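Local coordinates for protein adenylate kinase (Cryptosporidium parvum Iowa II, PDB 3BE4) that probably catalyses reversible phosphoryl transfer between ATP and AMP, as other adenylate kinases do, and is captured here with the bisubstrate analogue bis(adenosine)-5'-pentaphosphate, at residues N7-G12 with K189-L194; E75-G80 with E99-I104. All coordinates share one frame; numbering follows the deposited sequence.

Overall arrangement
Every residue that touches in either contact is buried. Contact 1 sits against the central sheet, joining strand 7-12 to helix 186-192; contact 2 lies farther out, its centre about 17 Å from the chain centre against about 13 Å, between helices 66-78 and 95-108, whose other sides are exposed. Neither contact has a hydrogen bond between its segments, and in each an aromatic ring meets two aliphatic side chains. In contact 1 both isoleucine methyls of the strand meet the Y191 ring obliquely, whereas contact 2 has a CH-pi contact over one face of F77. Helix 95-108 links them, since L101 of contact 2 reaches I9 of contact 1, CD2 to CD1 at 3.7 Å.

Contact 1 (N7-G12 with K189-L194); sequences NLILIG and KFYEDL
The phenol of Y191 reaches from helix 186-192 to strand 7-12 and meets the ends of I9 and I11, two residues on the same face of the strand. All the pairing is apolar apart from the hydroxyl. I9 crosses the tyrosine side chain at about a right angle, its CD1 lying 3.7 Å from CZ of Y191 and 3.4 Å from OH. I11 comes in nearer the root of the ring, with CD1 3.8 Å from CD2 of Y191. Both methyls approach the ring obliquely. In I9 the CG1 branch stands anti to the carbonyl carbon (chi1 -68°) and the chain runs on extended through chi2, which carries CD1 out from the sheet to the phenol; I11 repeats this shape.

Within the helix segment F190 sets CD2 over the centre of one face of the Y191 ring, 3.5 Å above its plane, while CG of Y191 lies at the edge of the F190 ring. P92, A98 of helix 95-108 and V115 of strand 114-119 also touch Y191, which places it in the layer between sheet and helices.

No hydrogen bond joins the two segments. Cohesion between them therefore rests on dispersion and the exclusion of water, with the tyrosine hydroxyl brought against a methyl group in the buried interior of this P-loop fold.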
loop_
_atom_site.group_PDB
_atom_site.type_symbol
_atom_site.label_atom_id
_atom_site.label_comp_id
_atom_site.label_asym_id
_atom_site.label_seq_id
_atom_site.Cartn_x
_atom_site.Cartn_y
_atom_site.Cartn_z
ATOM N N ASN A 7 2.914 -2.122 -14.449
ATOM C CA ASN A 7 2.564 -0.833 -13.824
ATOM C C ASN A 7 1.290 -1.086 -13.107
ATOM O O ASN A 7 0.210 -1.106 -13.699
ATOM C CB ASN A 7 2.400 0.334 -14.845
ATOM C CG ASN A 7 3.761 0.691 -15.483
ATOM O OD1 ASN A 7 4.784 0.353 -14.945
ATOM N ND2 ASN A 7 3.737 1.373 -16.631
ATOM N N LEU A 8 1.413 -1.230 -11.792
ATOM C CA LEU A 8 0.327 -1.882 -10.974
ATOM C C LEU A 8 -0.122 -0.932 -9.864
ATOM O O LEU A 8 0.647 -0.210 -9.282
ATOM C CB LEU A 8 0.739 -3.093 -10.161
ATOM C CG LEU A 8 1.305 -4.182 -10.995
ATOM C CD1 LEU A 8 1.799 -5.249 -10.072
ATOM C CD2 LEU A 8 0.289 -4.747 -11.941
ATOM N N ILE A 9 -1.426 -0.936 -9.619
ATOM C CA ILE A 9 -1.959 -0.299 -8.384
ATOM C C ILE A 9 -2.641 -1.426 -7.587
ATOM O O ILE A 9 -3.332 -2.240 -8.168
ATOM C CB ILE A 9 -3.057 0.735 -8.779
ATOM C CG1 ILE A 9 -2.444 1.955 -9.537
ATOM C CG2 ILE A 9 -3.739 1.331 -7.520
ATOM C CD1 ILE A 9 -3.473 3.003 -9.958
ATOM N N LEU A 10 -2.379 -1.461 -6.294
ATOM C CA LEU A 10 -3.185 -2.292 -5.377
ATOM C C LEU A 10 -4.201 -1.374 -4.621
ATOM O O LEU A 10 -3.817 -0.324 -4.059
ATOM C CB LEU A 10 -2.265 -2.922 -4.379
ATOM C CG LEU A 10 -1.112 -3.757 -4.993
ATOM C CD1 LEU A 10 -0.437 -4.470 -3.868
ATOM C CD2 LEU A 10 -1.599 -4.690 -6.034
ATOM N N ILE A 11 -5.517 -1.678 -4.616
ATOM C CA ILE A 11 -6.425 -0.859 -3.829
ATOM C C ILE A 11 -7.053 -1.883 -2.845
ATOM O O ILE A 11 -7.338 -3.039 -3.175
ATOM C CB ILE A 11 -7.622 -0.421 -4.744
ATOM C CG1 ILE A 11 -7.140 0.613 -5.753
ATOM C CG2 ILE A 11 -8.711 0.319 -3.884
ATOM C CD1 ILE A 11 -8.283 0.896 -6.779
ATOM N N GLY A 12 -7.268 -1.446 -1.646
ATOM C CA GLY A 12 -7.920 -2.376 -0.727
ATOM C C GLY A 12 -7.980 -1.609 0.599
ATOM O O GLY A 12 -7.286 -0.622 0.788
ATOM N N LYS A 189 -14.725 1.503 -9.150
ATOM C CA LYS A 189 -15.452 1.778 -10.431
ATOM C C LYS A 189 -14.630 2.571 -11.433
ATOM O O LYS A 189 -14.671 2.277 -12.628
ATOM C CB LYS A 189 -16.812 2.437 -10.056
ATOM C CG LYS A 189 -17.624 1.364 -9.428
ATOM C CD LYS A 189 -19.046 1.766 -9.057
ATOM C CE LYS A 189 -19.806 0.628 -8.269
ATOM N NZ LYS A 189 -19.958 -0.724 -8.933
ATOM N N PHE A 190 -13.825 3.533 -10.950
ATOM C CA PHE A 190 -12.957 4.384 -11.738
ATOM C C PHE A 190 -12.102 3.482 -12.600
ATOM O O PHE A 190 -11.953 3.702 -13.815
ATOM C CB PHE A 190 -12.067 5.246 -10.837
ATOM C CG PHE A 190 -11.134 6.210 -11.569
ATOM C CD1 PHE A 190 -11.458 7.594 -11.723
ATOM C CD2 PHE A 190 -9.905 5.788 -12.023
ATOM C CE1 PHE A 190 -10.599 8.474 -12.359
ATOM C CE2 PHE A 190 -9.020 6.660 -12.666
ATOM C CZ PHE A 190 -9.327 8.016 -12.827
ATOM N N TYR A 191 -11.502 2.466 -11.995
ATOM C CA TYR A 191 -10.623 1.564 -12.762
ATOM C C TYR A 191 -11.307 0.478 -13.528
ATOM O O TYR A 191 -10.729 -0.034 -14.514
ATOM C CB TYR A 191 -9.491 1.004 -11.862
ATOM C CG TYR A 191 -8.543 2.125 -11.533
ATOM C CD1 TYR A 191 -7.772 2.771 -12.508
ATOM C CD2 TYR A 191 -8.397 2.571 -10.182
ATOM C CE1 TYR A 191 -6.873 3.854 -12.194
ATOM C CE2 TYR A 191 -7.509 3.617 -9.861
ATOM C CZ TYR A 191 -6.785 4.290 -10.860
ATOM O OH TYR A 191 -5.960 5.298 -10.494
ATOM N N GLU A 192 -12.454 0.016 -13.048
ATOM C CA GLU A 192 -13.281 -0.943 -13.839
ATOM C C GLU A 192 -13.734 -0.274 -15.129
ATOM O O GLU A 192 -13.777 -0.906 -16.179
ATOM C CB GLU A 192 -14.501 -1.291 -13.061
ATOM C CG GLU A 192 -14.144 -2.306 -12.011
ATOM C CD GLU A 192 -15.413 -2.778 -11.265
ATOM O OE1 GLU A 192 -16.391 -1.969 -11.127
ATOM O OE2 GLU A 192 -15.408 -3.933 -10.799
ATOM N N ASP A 193 -14.055 1.002 -15.052
ATOM C CA ASP A 193 -14.414 1.799 -16.280
ATOM C C ASP A 193 -13.319 1.931 -17.309
ATOM O O ASP A 193 -13.611 2.112 -18.500
ATOM C CB ASP A 193 -14.963 3.175 -15.916
ATOM C CG ASP A 193 -16.374 3.074 -15.273
ATOM O OD1 ASP A 193 -16.968 1.973 -15.261
ATOM O OD2 ASP A 193 -16.880 4.096 -14.743
ATOM N N LEU A 194 -12.069 1.734 -16.903
ATOM C CA LEU A 194 -10.906 1.746 -17.756
ATOM C C LEU A 194 -10.610 0.312 -18.182
ATOM O O LEU A 194 -9.733 0.083 -19.016
ATOM C CB LEU A 194 -9.656 2.394 -17.038
ATOM C CG LEU A 194 -9.771 3.911 -16.725
ATOM C CD1 LEU A 194 -8.620 4.451 -15.832
ATOM C CD2 LEU A 194 -9.875 4.750 -18.021
#

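Contact 2 (E75-G80 with E99-I104); sequences EKFDLG and EGLAKI
F77, in the last turn of helix 66-78, turns its ring into helix 95-108, where I104 and L101 receive it. The closer approach is a CH-pi contact. CG2 of I104 sits over one face of the phenyl ring, 4.1 Å from the centroid and 23° off the normal, displaced toward the rim so that CG of F77 is its nearest atom at 3.8 Å. This methyl stands anti to the backbone N of I104, while the longer CG1 branch takes the position beside that nitrogen (chi1 -75°). The shorter branch thus does the touching.

The second contact is plain apolar packing and somewhat looser. CD1 of L101 comes obliquely to the far end of the ring, 4.2 Å from CE2 of F77 and equally close to CZ. L101 and I104, three residues apart on the helix, share the aromatic side chain between them, and each crosses it at about a right angle.

Backbone bonding closes the helix that bears the phenylalanine. G80, with positive phi, ends the helix in a Schellman motif, to which the bond from G80 N to F77 O (3.1 Å) belongs; L79 N still makes the ordinary helical bond to E75 O (3.0 Å).

Further along helix 95-108, L105 and I108 also touch F77, and its ring makes an edge-to-face pair with F86 of strand 86-89. L101 in turn packs on F91 and P92 in the loop after that strand. The contact thus joins helices 66-78 and 95-108 beside strand 86-89, which lies between the two helices in sequence and belongs to the parallel sheet.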
loop_
_atom_site.group_PDB
_atom_site.type_symbol
_atom_site.label_atom_id
_atom_site.label_comp_id
_atom_site.label_asym_id
_atom_site.label_seq_id
_atom_site.Cartn_x
_atom_site.Cartn_y
_atom_site.Cartn_z
ATOM N N GLU A 75 7.677 12.892 -7.519
ATOM C CA GLU A 75 9.093 12.997 -7.290
ATOM C C GLU A 75 9.690 11.632 -7.671
ATOM O O GLU A 75 10.751 11.535 -8.402
ATOM C CB GLU A 75 9.382 13.336 -5.843
ATOM C CG GLU A 75 10.869 13.344 -5.546
ATOM C CD GLU A 75 11.202 13.769 -4.125
ATOM O OE1 GLU A 75 10.575 13.279 -3.152
ATOM O OE2 GLU A 75 12.189 14.533 -3.979
ATOM N N LYS A 76 9.015 10.530 -7.306
ATOM C CA LYS A 76 9.618 9.174 -7.671
ATOM C C LYS A 76 9.678 8.988 -9.139
ATOM O O LYS A 76 10.691 8.473 -9.745
ATOM C CB LYS A 76 8.755 8.046 -7.133
ATOM C CG LYS A 76 8.616 8.029 -5.615
ATOM C CD LYS A 76 9.781 7.332 -4.972
ATOM C CE LYS A 76 10.022 7.889 -3.569
ATOM N NZ LYS A 76 11.420 7.495 -3.124
ATOM N N PHE A 77 8.579 9.279 -9.847
ATOM C CA PHE A 77 8.523 9.178 -11.294
ATOM C C PHE A 77 9.554 10.077 -11.934
ATOM O O PHE A 77 10.250 9.590 -12.823
ATOM C CB PHE A 77 7.137 9.566 -11.785
ATOM C CG PHE A 77 6.187 8.370 -11.669
ATOM C CD1 PHE A 77 6.049 7.435 -12.693
ATOM C CD2 PHE A 77 5.381 8.199 -10.506
ATOM C CE1 PHE A 77 5.170 6.297 -12.624
ATOM C CE2 PHE A 77 4.448 7.051 -10.380
ATOM C CZ PHE A 77 4.297 6.159 -11.431
ATOM N N ASP A 78 9.684 11.307 -11.427
ATOM C CA ASP A 78 10.602 12.268 -12.105
ATOM C C ASP A 78 12.064 11.766 -11.948
ATOM O O ASP A 78 12.957 12.059 -12.805
ATOM C CB ASP A 78 10.469 13.632 -11.452
ATOM C CG ASP A 78 9.122 14.387 -11.939
ATOM O OD1 ASP A 78 8.493 13.933 -12.897
ATOM O OD2 ASP A 78 8.834 15.403 -11.299
ATOM N N LEU A 79 12.376 11.109 -10.834
ATOM C CA LEU A 79 13.797 10.660 -10.605
ATOM C C LEU A 79 14.156 9.440 -11.441
ATOM O O LEU A 79 15.317 9.049 -11.358
ATOM C CB LEU A 79 13.984 10.359 -9.123
ATOM C CG LEU A 79 13.849 11.555 -8.109
ATOM C CD1 LEU A 79 13.816 10.965 -6.746
ATOM C CD2 LEU A 79 14.992 12.572 -8.280
ATOM N N GLY A 80 13.166 8.762 -12.025
ATOM C CA GLY A 80 13.371 7.479 -12.844
ATOM C C GLY A 80 13.139 6.217 -12.072
ATOM O O GLY A 80 13.458 5.118 -12.575
ATOM N N GLU A 99 -6.728 11.006 -10.732
ATOM C CA GLU A 99 -6.620 11.931 -11.895
ATOM C C GLU A 99 -5.186 12.488 -11.959
ATOM O O GLU A 99 -4.681 12.740 -13.070
ATOM C CB GLU A 99 -7.671 13.068 -11.752
ATOM C CG GLU A 99 -9.116 12.537 -11.755
ATOM C CD GLU A 99 -10.134 13.569 -11.369
ATOM O OE1 GLU A 99 -9.834 14.493 -10.531
ATOM O OE2 GLU A 99 -11.290 13.367 -11.879
ATOM N N GLY A 100 -4.584 12.790 -10.795
ATOM C CA GLY A 100 -3.251 13.385 -10.738
ATOM C C GLY A 100 -2.303 12.327 -11.261
ATOM O O GLY A 100 -1.427 12.626 -12.035
ATOM N N LEU A 101 -2.470 11.068 -10.849
ATOM C CA LEU A 101 -1.641 10.008 -11.419
ATOM C C LEU A 101 -1.783 9.820 -12.959
ATOM O O LEU A 101 -0.748 9.620 -13.653
ATOM C CB LEU A 101 -1.946 8.634 -10.735
ATOM C CG LEU A 101 -1.107 7.396 -11.281
ATOM C CD1 LEU A 101 0.396 7.619 -11.083
ATOM C CD2 LEU A 101 -1.627 6.130 -10.620
ATOM N N ALA A 102 -3.032 9.894 -13.466
ATOM C CA ALA A 102 -3.254 9.775 -14.913
ATOM C C ALA A 102 -2.429 10.876 -15.654
ATOM O O ALA A 102 -1.850 10.595 -16.678
ATOM C CB ALA A 102 -4.775 9.984 -15.147
ATOM N N LYS A 103 -2.318 12.069 -15.093
ATOM C CA LYS A 103 -1.532 13.194 -15.675
ATOM C C LYS A 103 -0.065 12.890 -15.634
ATOM O O LYS A 103 0.654 13.130 -16.616
ATOM C CB LYS A 103 -1.825 14.512 -14.935
ATOM C CG LYS A 103 -3.266 14.948 -15.152
ATOM C CD LYS A 103 -3.608 16.324 -14.486
ATOM C CE LYS A 103 -5.127 16.539 -14.351
ATOM N NZ LYS A 103 -5.194 17.613 -13.258
ATOM N N ILE A 104 0.419 12.334 -14.515
ATOM C CA ILE A 104 1.820 12.003 -14.389
ATOM C C ILE A 104 2.128 10.980 -15.425
ATOM O O ILE A 104 3.157 11.120 -16.176
ATOM C CB ILE A 104 2.123 11.403 -12.970
ATOM C CG1 ILE A 104 2.139 12.459 -11.930
ATOM C CG2 ILE A 104 3.508 10.652 -13.008
ATOM C CD1 ILE A 104 2.082 11.923 -10.422
#